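Side-chain contacts in serine acetyltransferase (Neisseria gonorrhoeae, PDB 6WYE), which probably catalyses transfer of the acetyl group of acetyl-CoA to L-serine, giving O-acetyl-L-serine in the first step of L-cysteine biosynthesis: residues A53-L56 and H57-L61; N142-L145 and Y146-R150; Q158-M161 and S162-F165. All coordinates share one frame; numbering follows the deposited sequence. Where two conformers were deposited one is given.

Interaction 1 (A53-L56 and H57-L61)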
loop_
_atom_site.group_PDB
_atom_site.type_symbol
_atom_site.label_atom_id
_atom_site.label_comp_id
_atom_site.label_asym_id
_atom_site.label_seq_id
_atom_site.Cartn_x
_atom_site.Cartn_y
_atom_site.Cartn_z
ATOM N N ALA A 53 -14.678 1.122 14.307
ATOM C CA ALA A 53 -14.320 1.152 15.722
ATOM C C ALA A 53 -12.813 1.245 15.921
ATOM O O ALA A 53 -12.342 2.053 16.725
ATOM C CB ALA A 53 -14.886 -0.080 16.427
ATOM N N SER A 54 -12.032 0.462 15.168
ATOM C CA SER A 54 -10.593 0.439 15.425
ATOM C C SER A 54 -9.899 1.691 14.911
ATOM O O SER A 54 -8.928 2.153 15.522
ATOM C CB SER A 54 -9.969 -0.789 14.769
ATOM O OG SER A 54 -10.443 -1.972 15.384
ATOM N N PHE A 55 -10.419 2.280 13.835
ATOM C CA PHE A 55 -9.949 3.590 13.396
ATOM C C PHE A 55 -10.174 4.640 14.478
ATOM O O PHE A 55 -9.271 5.429 14.785
ATOM C CB PHE A 55 -10.663 3.964 12.100
ATOM C CG PHE A 55 -10.866 5.448 11.890
ATOM C CD1 PHE A 55 -9.797 6.285 11.627
ATOM C CD2 PHE A 55 -12.148 5.981 11.877
ATOM C CE1 PHE A 55 -9.996 7.655 11.397
ATOM C CE2 PHE A 55 -12.364 7.343 11.638
ATOM C CZ PHE A 55 -11.283 8.184 11.397
ATOM N N LEU A 56 -11.382 4.665 15.064
ATOM C CA LEU A 56 -11.690 5.654 16.101
ATOM C C LEU A 56 -10.859 5.432 17.356
ATOM O O LEU A 56 -10.467 6.400 18.020
ATOM C CB LEU A 56 -13.183 5.628 16.432
ATOM C CG LEU A 56 -14.063 6.058 15.268
ATOM C CD1 LEU A 56 -15.515 5.755 15.568
ATOM C CD2 LEU A 56 -13.851 7.563 14.965
ATOM N N HIS A 57 -10.577 4.168 17.698
ATOM C CA HIS A 57 -9.732 3.884 18.853
ATOM C C HIS A 57 -8.279 4.280 18.589
ATOM O O HIS A 57 -7.613 4.825 19.476
ATOM C CB HIS A 57 -9.834 2.400 19.241
ATOM C CG HIS A 57 -10.835 2.119 20.327
ATOM N ND1 HIS A 57 -12.169 1.875 20.070
ATOM C CD2 HIS A 57 -10.695 2.043 21.675
ATOM C CE1 HIS A 57 -12.805 1.659 21.211
ATOM N NE2 HIS A 57 -11.934 1.755 22.199
ATOM N N GLN A 58 -7.770 4.025 17.378
ATOM C CA GLN A 58 -6.381 4.366 17.076
ATOM C C GLN A 58 -6.199 5.856 16.821
ATOM O O GLN A 58 -5.162 6.423 17.190
ATOM C CB GLN A 58 -5.890 3.574 15.855
ATOM C CG GLN A 58 -5.661 2.091 16.131
ATOM C CD GLN A 58 -5.720 1.241 14.870
ATOM O OE1 GLN A 58 -5.755 1.762 13.752
ATOM N NE2 GLN A 58 -5.770 -0.079 15.050
ATOM N N THR A 59 -7.192 6.507 16.226
ATOM C CA THR A 59 -7.083 7.927 15.918
ATOM C C THR A 59 -7.482 8.827 17.088
ATOM O O THR A 59 -6.896 9.901 17.251
ATOM C CB THR A 59 -7.940 8.261 14.693
ATOM O OG1 THR A 59 -7.478 7.499 13.574
ATOM C CG2 THR A 59 -7.872 9.760 14.353
ATOM N N VAL A 60 -8.465 8.427 17.898
ATOM C CA VAL A 60 -8.976 9.307 18.949
ATOM C C VAL A 60 -8.789 8.726 20.351
ATOM O O VAL A 60 -8.090 9.316 21.184
ATOM C CB VAL A 60 -10.453 9.638 18.696
ATOM C CG1 VAL A 60 -11.019 10.474 19.850
ATOM C CG2 VAL A 60 -10.606 10.378 17.324
ATOM N N LEU A 61 -9.421 7.581 20.630
ATOM C CA LEU A 61 -9.614 7.175 22.027
ATOM C C LEU A 61 -8.313 6.751 22.708
ATOM O O LEU A 61 -8.166 6.950 23.919
ATOM C CB LEU A 61 -10.661 6.062 22.118
ATOM C CG LEU A 61 -12.042 6.398 21.553
ATOM C CD1 LEU A 61 -12.960 5.206 21.710
ATOM C CD2 LEU A 61 -12.659 7.626 22.238
#

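Interaction 2 (N142-L145 and Y146-R150)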
loop_
_atom_site.group_PDB
_atom_site.type_symbol
_atom_site.label_atom_id
_atom_site.label_comp_id
_atom_site.label_asym_id
_atom_site.label_seq_id
_atom_site.Cartn_x
_atom_site.Cartn_y
_atom_site.Cartn_z
ATOM N N ASN A 142 2.174 23.755 9.006
ATOM C CA ASN A 142 3.056 24.068 7.884
ATOM C C ASN A 142 3.708 25.430 8.058
ATOM O O ASN A 142 4.907 25.593 7.784
ATOM C CB ASN A 142 2.287 24.026 6.564
ATOM C CG ASN A 142 3.073 23.339 5.478
ATOM O OD1 ASN A 142 3.826 22.405 5.756
ATOM N ND2 ASN A 142 2.924 23.800 4.237
ATOM N N HIS A 143 2.937 26.412 8.528
ATOM C CA HIS A 143 3.477 27.745 8.751
ATOM C C HIS A 143 4.587 27.715 9.792
ATOM O O HIS A 143 5.632 28.355 9.615
ATOM C CB HIS A 143 2.349 28.689 9.177
ATOM C CG HIS A 143 2.759 30.123 9.272
ATOM N ND1 HIS A 143 3.339 30.805 8.222
ATOM C CD2 HIS A 143 2.663 31.012 10.290
ATOM C CE1 HIS A 143 3.581 32.050 8.589
ATOM N NE2 HIS A 143 3.183 32.201 9.841
ATOM N N ARG A 144 4.389 26.949 10.870
ATOM C CA ARG A 144 5.421 26.800 11.896
ATOM C C ARG A 144 6.687 26.162 11.323
ATOM O O ARG A 144 7.802 26.606 11.618
ATOM C CB ARG A 144 4.857 25.987 13.071
ATOM C CG ARG A 144 5.858 25.452 14.116
ATOM C CD ARG A 144 6.864 26.492 14.615
ATOM N NE ARG A 144 6.216 27.653 15.211
ATOM C CZ ARG A 144 6.696 28.893 15.152
ATOM N NH1 ARG A 144 7.843 29.136 14.527
ATOM N NH2 ARG A 144 6.029 29.886 15.727
ATOM N N LEU A 145 6.536 25.104 10.521
ATOM C CA LEU A 145 7.692 24.465 9.894
ATOM C C LEU A 145 8.439 25.449 8.999
ATOM O O LEU A 145 9.674 25.422 8.917
ATOM C CB LEU A 145 7.236 23.241 9.097
ATOM C CG LEU A 145 6.710 22.088 9.947
ATOM C CD1 LEU A 145 6.240 20.929 9.085
ATOM C CD2 LEU A 145 7.811 21.637 10.921
ATOM N N TYR A 146 7.696 26.309 8.306
ATOM C CA TYR A 146 8.291 27.313 7.434
ATOM C C TYR A 146 9.090 28.334 8.237
ATOM O O TYR A 146 10.229 28.666 7.883
ATOM C CB TYR A 146 7.176 28.006 6.641
ATOM C CG TYR A 146 7.608 29.009 5.596
ATOM C CD1 TYR A 146 8.034 28.596 4.344
ATOM C CD2 TYR A 146 7.533 30.373 5.841
ATOM C CE1 TYR A 146 8.412 29.524 3.369
ATOM C CE2 TYR A 146 7.907 31.300 4.882
ATOM C CZ TYR A 146 8.346 30.872 3.649
ATOM O OH TYR A 146 8.717 31.800 2.691
ATOM N N LEU A 147 8.500 28.846 9.322
ATOM C CA LEU A 147 9.172 29.836 10.158
ATOM C C LEU A 147 10.439 29.290 10.794
ATOM O O LEU A 147 11.404 30.038 10.972
ATOM C CB LEU A 147 8.223 30.337 11.250
ATOM C CG LEU A 147 7.042 31.164 10.741
ATOM C CD1 LEU A 147 6.060 31.516 11.869
ATOM C CD2 LEU A 147 7.556 32.415 10.042
ATOM N N ASP A 148 10.452 28.002 11.162
ATOM C CA ASP A 148 11.647 27.341 11.676
ATOM C C ASP A 148 12.685 27.056 10.595
ATOM O O ASP A 148 13.717 26.450 10.902
ATOM C CB ASP A 148 11.275 26.038 12.385
ATOM C CG ASP A 148 10.339 26.255 13.560
ATOM O OD1 ASP A 148 10.090 27.420 13.935
ATOM O OD2 ASP A 148 9.840 25.251 14.106
ATOM N N GLY A 149 12.429 27.417 9.339
ATOM C CA GLY A 149 13.402 27.206 8.294
ATOM C C GLY A 149 13.304 25.891 7.550
ATOM O O GLY A 149 14.205 25.583 6.761
ATOM N N ARG A 150 12.278 25.076 7.805
ATOM C CA ARG A 150 12.106 23.829 7.055
ATOM C C ARG A 150 11.255 24.107 5.811
ATOM O O ARG A 150 10.117 23.657 5.662
ATOM C CB ARG A 150 11.505 22.752 7.948
ATOM C CG ARG A 150 12.375 22.456 9.161
ATOM C CD ARG A 150 11.873 21.278 9.947
ATOM N NE ARG A 150 12.329 20.006 9.394
ATOM C CZ ARG A 150 12.094 18.843 9.988
ATOM N NH1 ARG A 150 11.421 18.825 11.132
ATOM N NH2 ARG A 150 12.521 17.707 9.453
#

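Interaction 3 (Q158-M161 and S162-F165)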
loop_
_atom_site.group_PDB
_atom_site.type_symbol
_atom_site.label_atom_id
_atom_site.label_comp_id
_atom_site.label_asym_id
_atom_site.label_seq_id
_atom_site.Cartn_x
_atom_site.Cartn_y
_atom_site.Cartn_z
ATOM N N GLN A 158 2.834 21.727 1.310
ATOM C CA GLN A 158 1.892 22.595 0.596
ATOM C C GLN A 158 1.320 21.873 -0.613
ATOM O O GLN A 158 0.113 21.918 -0.872
ATOM C CB GLN A 158 2.572 23.890 0.144
ATOM C CG GLN A 158 1.696 24.781 -0.772
ATOM C CD GLN A 158 2.478 25.913 -1.428
ATOM O OE1 GLN A 158 3.700 25.954 -1.350
ATOM N NE2 GLN A 158 1.771 26.828 -2.084
ATOM N N ASN A 159 2.208 21.187 -1.341
ATOM C CA ASN A 159 1.820 20.414 -2.551
ATOM C C ASN A 159 0.916 19.248 -2.136
ATOM O O ASN A 159 -0.096 19.015 -2.825
ATOM C CB ASN A 159 3.043 19.927 -3.333
ATOM C CG ASN A 159 2.684 18.998 -4.473
ATOM O OD1 ASN A 159 3.053 17.825 -4.463
ATOM N ND2 ASN A 159 1.966 19.511 -5.458
ATOM N N ARG A 160 1.272 18.548 -1.052
ATOM C CA ARG A 160 0.462 17.422 -0.591
ATOM C C ARG A 160 -0.928 17.885 -0.176
ATOM O O ARG A 160 -1.931 17.234 -0.495
ATOM C CB ARG A 160 1.127 16.718 0.601
ATOM C CG ARG A 160 2.136 15.648 0.263
ATOM C CD ARG A 160 1.530 14.598 -0.643
ATOM N NE ARG A 160 0.843 13.552 0.097
ATOM C CZ ARG A 160 -0.169 12.853 -0.400
ATOM N NH1 ARG A 160 -0.599 13.110 -1.632
ATOM N NH2 ARG A 160 -0.749 11.913 0.329
ATOM N N MET A 161 -0.996 18.991 0.571
ATOM C CA MET A 161 -2.280 19.585 0.934
ATOM C C MET A 161 -3.103 19.926 -0.297
ATOM O O MET A 161 -4.327 19.747 -0.307
ATOM C CB MET A 161 -2.063 20.848 1.762
ATOM C CG MET A 161 -1.622 20.601 3.216
ATOM S SD MET A 161 -0.821 22.073 3.909
ATOM C CE MET A 161 -2.173 23.253 3.819
ATOM N N SER A 162 -2.461 20.497 -1.317
ATOM C CA SER A 162 -3.204 20.859 -2.515
ATOM C C SER A 162 -3.748 19.610 -3.211
ATOM O O SER A 162 -4.891 19.598 -3.687
ATOM C CB SER A 162 -2.319 21.692 -3.436
ATOM O OG SER A 162 -3.032 22.083 -4.582
ATOM N N GLU A 163 -2.942 18.547 -3.271
ATOM C CA GLU A 163 -3.385 17.297 -3.880
ATOM C C GLU A 163 -4.517 16.657 -3.086
ATOM O O GLU A 163 -5.540 16.266 -3.656
ATOM C CB GLU A 163 -2.205 16.325 -3.998
ATOM C CG GLU A 163 -1.247 16.667 -5.115
ATOM C CD GLU A 163 -0.086 15.703 -5.159
ATOM O OE1 GLU A 163 0.135 14.999 -4.146
ATOM O OE2 GLU A 163 0.594 15.645 -6.202
ATOM N N VAL A 164 -4.350 16.534 -1.765
ATOM C CA VAL A 164 -5.276 15.714 -0.984
ATOM C C VAL A 164 -6.529 16.492 -0.634
ATOM O O VAL A 164 -7.643 15.949 -0.687
ATOM C CB VAL A 164 -4.584 15.187 0.291
ATOM C CG1 VAL A 164 -5.599 14.485 1.202
ATOM C CG2 VAL A 164 -3.434 14.238 -0.072
ATOM N N PHE A 165 -6.375 17.773 -0.281
ATOM C CA PHE A 165 -7.491 18.593 0.165
ATOM C C PHE A 165 -8.037 19.507 -0.921
ATOM O O PHE A 165 -9.096 20.101 -0.723
ATOM C CB PHE A 165 -7.086 19.456 1.373
ATOM C CG PHE A 165 -6.626 18.663 2.584
ATOM C CD1 PHE A 165 -7.204 17.443 2.899
ATOM C CD2 PHE A 165 -5.617 19.154 3.406
ATOM C CE1 PHE A 165 -6.788 16.721 4.009
ATOM C CE2 PHE A 165 -5.196 18.442 4.516
ATOM C CZ PHE A 165 -5.792 17.220 4.827
HETATM O O HOH W 1 1.221 17.672 -7.582
#

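Interaction 1 (A53-L56 and H57-L61)
Leu56 O receives both Val60 N (2.9 Å) and Leu61 N (3.0 Å), so helix 53-61 keeps its alpha-helical ladder from Ala53 through Leu56 but widens into a pi-type turn in its last residues. The two donors come differently: Leu61 N lies in the carbonyl plane, whereas Val60 N stands above it, 40° out. One residue earlier, Phe55 O takes a short bond from Thr59 N, 2.7 Å. The Thr59 hydroxyl reaches the same carbonyl because OG1 sits beside its own backbone N (chi1 -60°); Thr59 OG1 to Phe55 O is 3.0 Å, a weak bond at most. Thr59 OG1 also meets the Phe55 ring obliquely, 3.3 Å from Phe55 CD1. Gln58, with CG beside its backbone N and the chain extended beyond, runs alongside the Ser54 carbonyl, Gln58 CG lying 3.3 Å from Ser54 O. The sound bond to Ala53 O comes from His57 N. The imidazole adds to it only tentatively, in one of two conformers: there His57 ND1 makes a weak bond to Ala53 O at 3.4 Å, at the ring edge, and Leu61 CD1 lies over the centre of one ring face. Ser54 OG is used outside the helix, bonding to Pro50 O of the second subunit, a residue on which His57 also packs. Within the chain, Leu56 and Val60 press between helix 34-48 (Thr42) and helix 124-129 (Leu128), Phe55 rests on Tyr129, and Thr59 packs on Tyr72 and His73 of helix 66-78, so this short helix is wedged among three others of the helical N-terminal region.

Interaction 2 (N142-L145 and Y146-R150)
Leu145 O accepts Arg150 N at 2.9 Å, and Gly149 N returns to Tyr146 O, also 2.9 Å; with Gly149 at positive phi these two bonds make a Schellman motif closing helix 131-147. Arg150 occupies the N-cap position of helix 151-165, so the chain passes on with only residues 148-150 between the two helices. On the outer side Arg144 folds down over the last turn. Its CB leads off with CG anti to the backbone N (chi1 167°), and bends at the next two torsions curl the chain back along the helix. Arg144 CG passes Asp148 OD2 at 4.0 Å, and Arg144 CD comes closer to that oxygen, 3.3 Å. NE and CZ lie farther from the carboxylate, and the salt bridge is made by Arg144 NH1, which donates to Asp148 OD1 at 2.9 Å. NH1 arrives on the syn side of that oxygen but 30° out of the carboxylate plane, the two flat groups being 22° apart. Arg144 NH1 also rests against Leu147 CB at 3.5 Å, while NH2 turns toward Asp99 in a long, weak ion pair. Leu147 lays CD1 over a face of the His143 ring, a CH-pi contact 4.0 Å from the centroid; His143 ND1 hydrogen-bonds to Pro171 O. Arg150 NH2 forms a salt bridge with Glu49 OE2 of the fifth subunit, and on the way Arg150 CD skims Leu145 CD2 at 4.2 Å.

Interaction 3 (Q158-M161 and S162-F165)
Glu163 OE2 is gripped by a salt bridge from Lys77 NZ of the fifth subunit and by a water, and Asn159 shares both partners. Asn159 OD1 takes a hydrogen bond from the same Lys77, while Asn159 ND2 donates to the water at 2.9 Å; the water's own bond to Glu163 OE2, at 2.5 Å, is shorter than usual and its exact length doubtful. The amide and carboxylate, turned 58° apart and one helical turn from each other, form a clamp on the lysine. Glu163 OE1 makes a salt bridge with Arg160 NH1, three residues earlier, at 3.2 Å, met nearly along its C-O axis and in the guanidinium plane, although the planes stand 77° apart. Arg160 CG lies beside the backbone N (chi1 -86°), and bends at the next two torsions bring one guanidinium face over Val164 CG2, 3.4 Å from Arg160 NH1. Arg160 NE and NH2 bond to Leu78 O and Gly79 O, which fixes its rotation. On the buried side Met161 CG meets Phe165 CD2 at 4.3 Å, a loose apolar contact. With a lysine on one oxygen and an arginine on the other, Glu163 would be expected to stay ionised; its bridge to Lys77 joins helix 151-165 to the fifth subunit.

The three contacts follow one another along the chain, each on its own helix: interaction 1 on 53-61, interaction 2 at the end of 131-147, interaction 3 on 151-165. Interactions 2 and 3 have centres 16 Å apart and touch, Asn142 ND2 lying 3.6 Å from Gln158 N; their helices are consecutive in the chain and pack against each other, Leu145 on Leu153 and Leu157. Interaction 1 stands apart, its centre about 24 Å from that of interaction 3 and 29 Å from that of interaction 2. All belong to the helical part that precedes the parallel strands of the hexapeptide-repeat region, and each reaches other chains of the six-chain assembly, so these helices help join subunits.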